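Local coordinates for phenylalanine--tRNA ligase beta subunit (Pyrococcus horikoshii, PDB 2CXI), which forms part of the tetrameric enzyme that attaches phenylalanine to its tRNA at the expense of ATP, its N-terminal fragment including the B3/4 editing domain, at residues A[101-113]-A[254-268]. Sequence-based numbering, arbitrary orientation.
Sequences RPYGVYAIVEGLR and LAERGGKIRSVRVVY
Tyr268 reaches across to strand 103-110 and gives its hydroxyl proton to Gly104 O, with OH to O at 2.7 Å, where two antiparallel strands of the B3/4 domain's mixed sheet have spread apart. Strand 103-110 pairs closely with 260-267 at its other end, around Ile108 and Glu110, and carries strand 231-237 along its far edge. With CG beside its own backbone N (chi1 -73°), the Tyr268 ring brings its OH to the edge of the Tyr103 ring, and the two side chains cross nearly at right angles, CE2 of Tyr268 lying 3.8 Å from CD1 of Tyr103. A leucine here would probably leave Gly104 O without this donor and the edge of the Tyr103 ring less well covered.

Inward from there, valines fill the space between the separated backbones. Val266 sets CG2 against the edge of the Tyr106 ring, near CD2, while Val264 brings CG2 to Tyr106 CB (3.6 Å) and CG1 to Ile108 CD1. Once the backbones close up, Ile108 and Arg262 bond to each other in both directions, as do Glu110 and Lys260. Beside these pairs the Glu110 and Arg262 side chains cross at about a right angle, their carboxylate and guanidinium planes 68° apart; OE1 to NE is 3.6 Å, a long salt bridge. Arg262 bends at chi2 (-57°), and its NH1 turns back to Ile261 O.

At the turn, Gly258 ends helix 240-255 in a Schellman motif. Val109 and Leu112 lie against the helix end through Leu254, and Val109 CG1 comes so near Gly259 CA that a beta-carbon on Gly259 would clash with it. Leu112 CD2 closes on the same glycine, 3.7 Å from Gly259 CA.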
loop_
_atom_site.group_PDB
_atom_site.type_symbol
_atom_site.label_atom_id
_atom_site.label_comp_id
_atom_site.label_asym_id
_atom_site.label_seq_id
_atom_site.Cartn_x
_atom_site.Cartn_y
_atom_site.Cartn_z
ATOM N N ARG A 101 6.724 -12.606 -25.704
ATOM C CA ARG A 101 8.077 -12.658 -25.116
ATOM C C ARG A 101 7.911 -13.063 -23.631
ATOM O O ARG A 101 7.900 -12.210 -22.744
ATOM C CB ARG A 101 8.818 -11.323 -25.295
ATOM C CG ARG A 101 10.333 -11.402 -24.965
ATOM C CD ARG A 101 11.139 -10.138 -25.359
ATOM N NE ARG A 101 12.577 -10.396 -25.158
ATOM C CZ ARG A 101 13.344 -11.107 -25.984
ATOM N NH1 ARG A 101 14.621 -11.331 -25.663
ATOM N NH2 ARG A 101 12.856 -11.603 -27.137
ATOM N N PRO A 102 7.701 -14.369 -23.387
ATOM C CA PRO A 102 7.038 -14.815 -22.155
ATOM C C PRO A 102 7.744 -14.521 -20.834
ATOM O O PRO A 102 7.045 -14.202 -19.863
ATOM C CB PRO A 102 6.879 -16.339 -22.364
ATOM C CG PRO A 102 7.888 -16.699 -23.451
ATOM C CD PRO A 102 7.970 -15.487 -24.315
ATOM N N TYR A 103 9.081 -14.616 -20.774
ATOM C CA TYR A 103 9.802 -14.577 -19.478
ATOM C C TYR A 103 10.589 -13.310 -19.258
ATOM O O TYR A 103 11.224 -12.821 -20.175
ATOM C CB TYR A 103 10.740 -15.788 -19.305
ATOM C CG TYR A 103 9.967 -17.075 -19.375
ATOM C CD1 TYR A 103 9.112 -17.448 -18.316
ATOM C CD2 TYR A 103 10.040 -17.908 -20.506
ATOM C CE1 TYR A 103 8.353 -18.638 -18.397
ATOM C CE2 TYR A 103 9.306 -19.089 -20.593
ATOM C CZ TYR A 103 8.462 -19.440 -19.533
ATOM O OH TYR A 103 7.745 -20.605 -19.618
ATOM N N GLY A 104 10.521 -12.805 -18.018
ATOM C CA GLY A 104 11.357 -11.716 -17.480
ATOM C C GLY A 104 11.857 -12.183 -16.106
ATOM O O GLY A 104 11.110 -12.808 -15.306
ATOM N N VAL A 105 13.137 -11.940 -15.839
ATOM C CA VAL A 105 13.713 -12.147 -14.510
ATOM C C VAL A 105 14.515 -10.877 -14.229
ATOM O O VAL A 105 14.939 -10.161 -15.170
ATOM C CB VAL A 105 14.622 -13.418 -14.424
ATOM C CG1 VAL A 105 13.747 -14.711 -14.598
ATOM C CG2 VAL A 105 15.742 -13.369 -15.534
ATOM N N TYR A 106 14.737 -10.611 -12.949
ATOM C CA TYR A 106 15.157 -9.289 -12.483
ATOM C C TYR A 106 16.111 -9.383 -11.295
ATOM O O TYR A 106 16.051 -10.319 -10.487
ATOM C CB TYR A 106 13.914 -8.444 -12.087
ATOM C CG TYR A 106 12.923 -8.413 -13.244
ATOM C CD1 TYR A 106 13.009 -7.429 -14.230
ATOM C CD2 TYR A 106 11.976 -9.422 -13.390
ATOM C CE1 TYR A 106 12.161 -7.442 -15.334
ATOM C CE2 TYR A 106 11.131 -9.452 -14.480
ATOM C CZ TYR A 106 11.242 -8.463 -15.449
ATOM O OH TYR A 106 10.425 -8.541 -16.527
ATOM N N ALA A 107 16.936 -8.358 -11.154
ATOM C CA ALA A 107 17.779 -8.221 -9.980
ATOM C C ALA A 107 18.077 -6.748 -9.720
ATOM O O ALA A 107 17.994 -5.891 -10.615
ATOM C CB ALA A 107 19.079 -9.054 -10.142
ATOM N N ILE A 108 18.424 -6.477 -8.473
ATOM C CA ILE A 108 18.978 -5.199 -8.101
ATOM C C ILE A 108 20.383 -5.450 -7.586
ATOM O O ILE A 108 20.620 -6.369 -6.822
ATOM C CB ILE A 108 18.092 -4.506 -7.022
ATOM C CG1 ILE A 108 16.731 -4.175 -7.620
ATOM C CG2 ILE A 108 18.790 -3.221 -6.432
ATOM C CD1 ILE A 108 15.619 -3.970 -6.554
ATOM N N VAL A 109 21.312 -4.618 -8.003
ATOM C CA VAL A 109 22.673 -4.668 -7.437
ATOM C C VAL A 109 22.988 -3.282 -6.825
ATOM O O VAL A 109 22.970 -2.266 -7.543
ATOM C CB VAL A 109 23.716 -5.046 -8.493
ATOM C CG1 VAL A 109 25.124 -5.175 -7.863
ATOM C CG2 VAL A 109 23.365 -6.359 -9.159
ATOM N N GLU A 110 23.260 -3.238 -5.508
ATOM C CA GLU A 110 23.420 -1.937 -4.805
ATOM C C GLU A 110 24.875 -1.631 -4.496
ATOM O O GLU A 110 25.681 -2.549 -4.443
ATOM C CB GLU A 110 22.649 -1.942 -3.470
ATOM C CG GLU A 110 21.154 -2.030 -3.703
ATOM C CD GLU A 110 20.348 -2.013 -2.416
ATOM O OE1 GLU A 110 20.886 -2.417 -1.387
ATOM O OE2 GLU A 110 19.169 -1.609 -2.451
ATOM N N GLY A 111 25.188 -0.349 -4.265
ATOM C CA GLY A 111 26.479 0.066 -3.657
ATOM C C GLY A 111 27.628 0.058 -4.646
ATOM O O GLY A 111 28.789 -0.148 -4.272
ATOM N N LEU A 112 27.308 0.280 -5.918
ATOM C CA LEU A 112 28.331 0.276 -6.934
ATOM C C LEU A 112 28.969 1.662 -6.971
ATOM O O LEU A 112 28.305 2.671 -6.726
ATOM C CB LEU A 112 27.734 -0.084 -8.295
ATOM C CG LEU A 112 27.316 -1.574 -8.415
ATOM C CD1 LEU A 112 26.339 -1.745 -9.565
ATOM C CD2 LEU A 112 28.515 -2.519 -8.583
ATOM N N ARG A 113 30.243 1.705 -7.310
ATOM C CA ARG A 113 30.860 2.965 -7.698
ATOM C C ARG A 113 31.380 2.790 -9.122
ATOM O O ARG A 113 32.415 2.182 -9.335
ATOM C CB ARG A 113 31.983 3.351 -6.713
ATOM C CG ARG A 113 31.577 3.316 -5.205
ATOM C CD ARG A 113 32.749 3.525 -4.180
ATOM N NE ARG A 113 33.846 4.241 -4.855
ATOM C CZ ARG A 113 35.011 3.682 -5.215
ATOM N NH1 ARG A 113 35.283 2.403 -4.918
ATOM N NH2 ARG A 113 35.918 4.412 -5.854
ATOM N N LEU A 254 28.916 -7.907 -11.486
ATOM C CA LEU A 254 28.790 -6.721 -10.632
ATOM C C LEU A 254 29.192 -6.957 -9.179
ATOM O O LEU A 254 29.784 -6.072 -8.531
ATOM C CB LEU A 254 27.371 -6.102 -10.765
ATOM C CG LEU A 254 26.989 -5.515 -12.129
ATOM C CD1 LEU A 254 25.542 -4.977 -12.158
ATOM C CD2 LEU A 254 27.992 -4.420 -12.592
ATOM N N ALA A 255 28.970 -8.167 -8.669
ATOM C CA ALA A 255 29.503 -8.527 -7.347
ATOM C C ALA A 255 31.045 -8.412 -7.285
ATOM O O ALA A 255 31.618 -8.053 -6.239
ATOM C CB ALA A 255 29.043 -9.907 -6.931
ATOM N N GLU A 256 31.712 -8.680 -8.411
ATOM C CA GLU A 256 33.199 -8.526 -8.464
ATOM C C GLU A 256 33.658 -7.090 -8.314
ATOM O O GLU A 256 34.835 -6.838 -7.996
ATOM C CB GLU A 256 33.796 -9.071 -9.778
ATOM C CG GLU A 256 33.736 -10.587 -9.917
ATOM C CD GLU A 256 34.597 -11.342 -8.917
ATOM O OE1 GLU A 256 35.794 -11.025 -8.716
ATOM O OE2 GLU A 256 34.045 -12.248 -8.307
ATOM N N ARG A 257 32.757 -6.152 -8.584
ATOM C CA ARG A 257 32.974 -4.720 -8.377
ATOM C C ARG A 257 32.406 -4.229 -7.017
ATOM O O ARG A 257 32.212 -3.022 -6.817
ATOM C CB ARG A 257 32.308 -3.928 -9.535
ATOM C CG ARG A 257 32.724 -4.459 -10.927
ATOM C CD ARG A 257 32.721 -3.411 -11.986
ATOM N NE ARG A 257 33.300 -3.835 -13.272
ATOM C CZ ARG A 257 34.567 -3.658 -13.634
ATOM N NH1 ARG A 257 34.950 -4.080 -14.823
ATOM N NH2 ARG A 257 35.450 -3.108 -12.813
ATOM N N GLY A 258 32.121 -5.150 -6.096
ATOM C CA GLY A 258 31.669 -4.745 -4.763
ATOM C C GLY A 258 30.154 -4.593 -4.670
ATOM O O GLY A 258 29.625 -4.265 -3.597
ATOM N N GLY A 259 29.439 -4.840 -5.776
ATOM C CA GLY A 259 27.962 -4.790 -5.762
ATOM C C GLY A 259 27.314 -5.764 -4.787
ATOM O O GLY A 259 27.736 -6.924 -4.642
ATOM N N LYS A 260 26.260 -5.311 -4.122
ATOM C CA LYS A 260 25.488 -6.178 -3.203
ATOM C C LYS A 260 24.209 -6.617 -3.914
ATOM O O LYS A 260 23.414 -5.784 -4.323
ATOM C CB LYS A 260 25.249 -5.455 -1.853
ATOM C CG LYS A 260 26.629 -5.079 -1.189
ATOM C CD LYS A 260 26.476 -4.295 0.112
ATOM C CE LYS A 260 27.873 -3.959 0.707
ATOM N NZ LYS A 260 27.847 -2.601 1.396
ATOM N N ILE A 261 24.049 -7.925 -4.101
ATOM C CA ILE A 261 23.004 -8.450 -4.987
ATOM C C ILE A 261 21.725 -8.597 -4.169
ATOM O O ILE A 261 21.738 -9.170 -3.074
ATOM C CB ILE A 261 23.397 -9.833 -5.524
ATOM C CG1 ILE A 261 24.693 -9.752 -6.319
ATOM C CG2 ILE A 261 22.240 -10.445 -6.373
ATOM C CD1 ILE A 261 25.237 -11.154 -6.725
ATOM N N ARG A 262 20.631 -8.077 -4.705
ATOM C CA ARG A 262 19.352 -8.067 -3.996
ATOM C C ARG A 262 18.360 -8.756 -4.891
ATOM O O ARG A 262 18.302 -8.443 -6.094
ATOM C CB ARG A 262 18.916 -6.623 -3.737
ATOM C CG ARG A 262 19.878 -5.830 -2.833
ATOM C CD ARG A 262 20.059 -6.526 -1.490
ATOM N NE ARG A 262 20.972 -5.884 -0.560
ATOM C CZ ARG A 262 22.064 -6.460 -0.055
ATOM N NH1 ARG A 262 22.429 -7.705 -0.425
ATOM N NH2 ARG A 262 22.799 -5.788 0.812
ATOM N N SER A 263 17.585 -9.694 -4.342
ATOM C CA SER A 263 16.623 -10.429 -5.128
ATOM C C SER A 263 15.315 -9.656 -5.239
ATOM O O SER A 263 15.019 -8.788 -4.414
ATOM C CB SER A 263 16.357 -11.819 -4.547
ATOM O OG SER A 263 15.745 -11.745 -3.289
ATOM N N VAL A 264 14.546 -9.965 -6.274
ATOM C CA VAL A 264 13.241 -9.359 -6.425
ATOM C C VAL A 264 12.218 -10.501 -6.563
ATOM O O VAL A 264 12.580 -11.644 -6.932
ATOM C CB VAL A 264 13.151 -8.255 -7.558
ATOM C CG1 VAL A 264 14.502 -7.556 -7.866
ATOM C CG2 VAL A 264 12.481 -8.720 -8.786
ATOM N N ARG A 265 10.971 -10.195 -6.194
ATOM C CA ARG A 265 9.834 -11.124 -6.305
ATOM C C ARG A 265 9.208 -10.933 -7.673
ATOM O O ARG A 265 8.794 -9.832 -8.024
ATOM C CB ARG A 265 8.822 -10.781 -5.180
ATOM C CG ARG A 265 7.638 -11.693 -5.049
ATOM C CD ARG A 265 6.821 -11.421 -3.735
ATOM N NE ARG A 265 5.953 -10.315 -3.984
ATOM C CZ ARG A 265 4.649 -10.383 -4.237
ATOM N NH1 ARG A 265 3.964 -11.522 -4.202
ATOM N NH2 ARG A 265 4.025 -9.255 -4.495
ATOM N N VAL A 266 9.157 -11.994 -8.471
ATOM C CA VAL A 266 8.672 -11.861 -9.809
ATOM C C VAL A 266 7.377 -12.676 -9.891
ATOM O O VAL A 266 7.416 -13.903 -9.763
ATOM C CB VAL A 266 9.655 -12.355 -10.879
ATOM C CG1 VAL A 266 9.160 -11.955 -12.294
ATOM C CG2 VAL A 266 11.094 -11.821 -10.623
ATOM N N VAL A 267 6.286 -11.970 -10.147
ATOM C CA VAL A 267 4.911 -12.511 -10.099
ATOM C C VAL A 267 4.351 -12.761 -11.502
ATOM O O VAL A 267 4.124 -11.832 -12.336
ATOM C CB VAL A 267 3.984 -11.606 -9.196
ATOM C CG1 VAL A 267 2.552 -12.252 -8.991
ATOM C CG2 VAL A 267 4.607 -11.390 -7.874
ATOM N N TYR A 268 4.148 -14.035 -11.780
ATOM C CA TYR A 268 3.490 -14.478 -12.982
ATOM C C TYR A 268 2.040 -14.837 -12.628
ATOM O O TYR A 268 1.692 -14.852 -11.469
ATOM C CB TYR A 268 4.214 -15.702 -13.539
ATOM C CG TYR A 268 5.566 -15.414 -14.194
ATOM C CD1 TYR A 268 6.686 -15.096 -13.415
ATOM C CD2 TYR A 268 5.704 -15.441 -15.593
ATOM C CE1 TYR A 268 7.962 -14.849 -14.027
ATOM C CE2 TYR A 268 6.957 -15.168 -16.210
ATOM C CZ TYR A 268 8.052 -14.881 -15.417
ATOM O OH TYR A 268 9.265 -14.654 -16.021
HETATM O O HOH W 1 29.211 -1.835 -2.385
HETATM O O HOH W 2 31.294 -0.784 -4.837
HETATM O O HOH W 3 31.793 -0.629 -8.041
#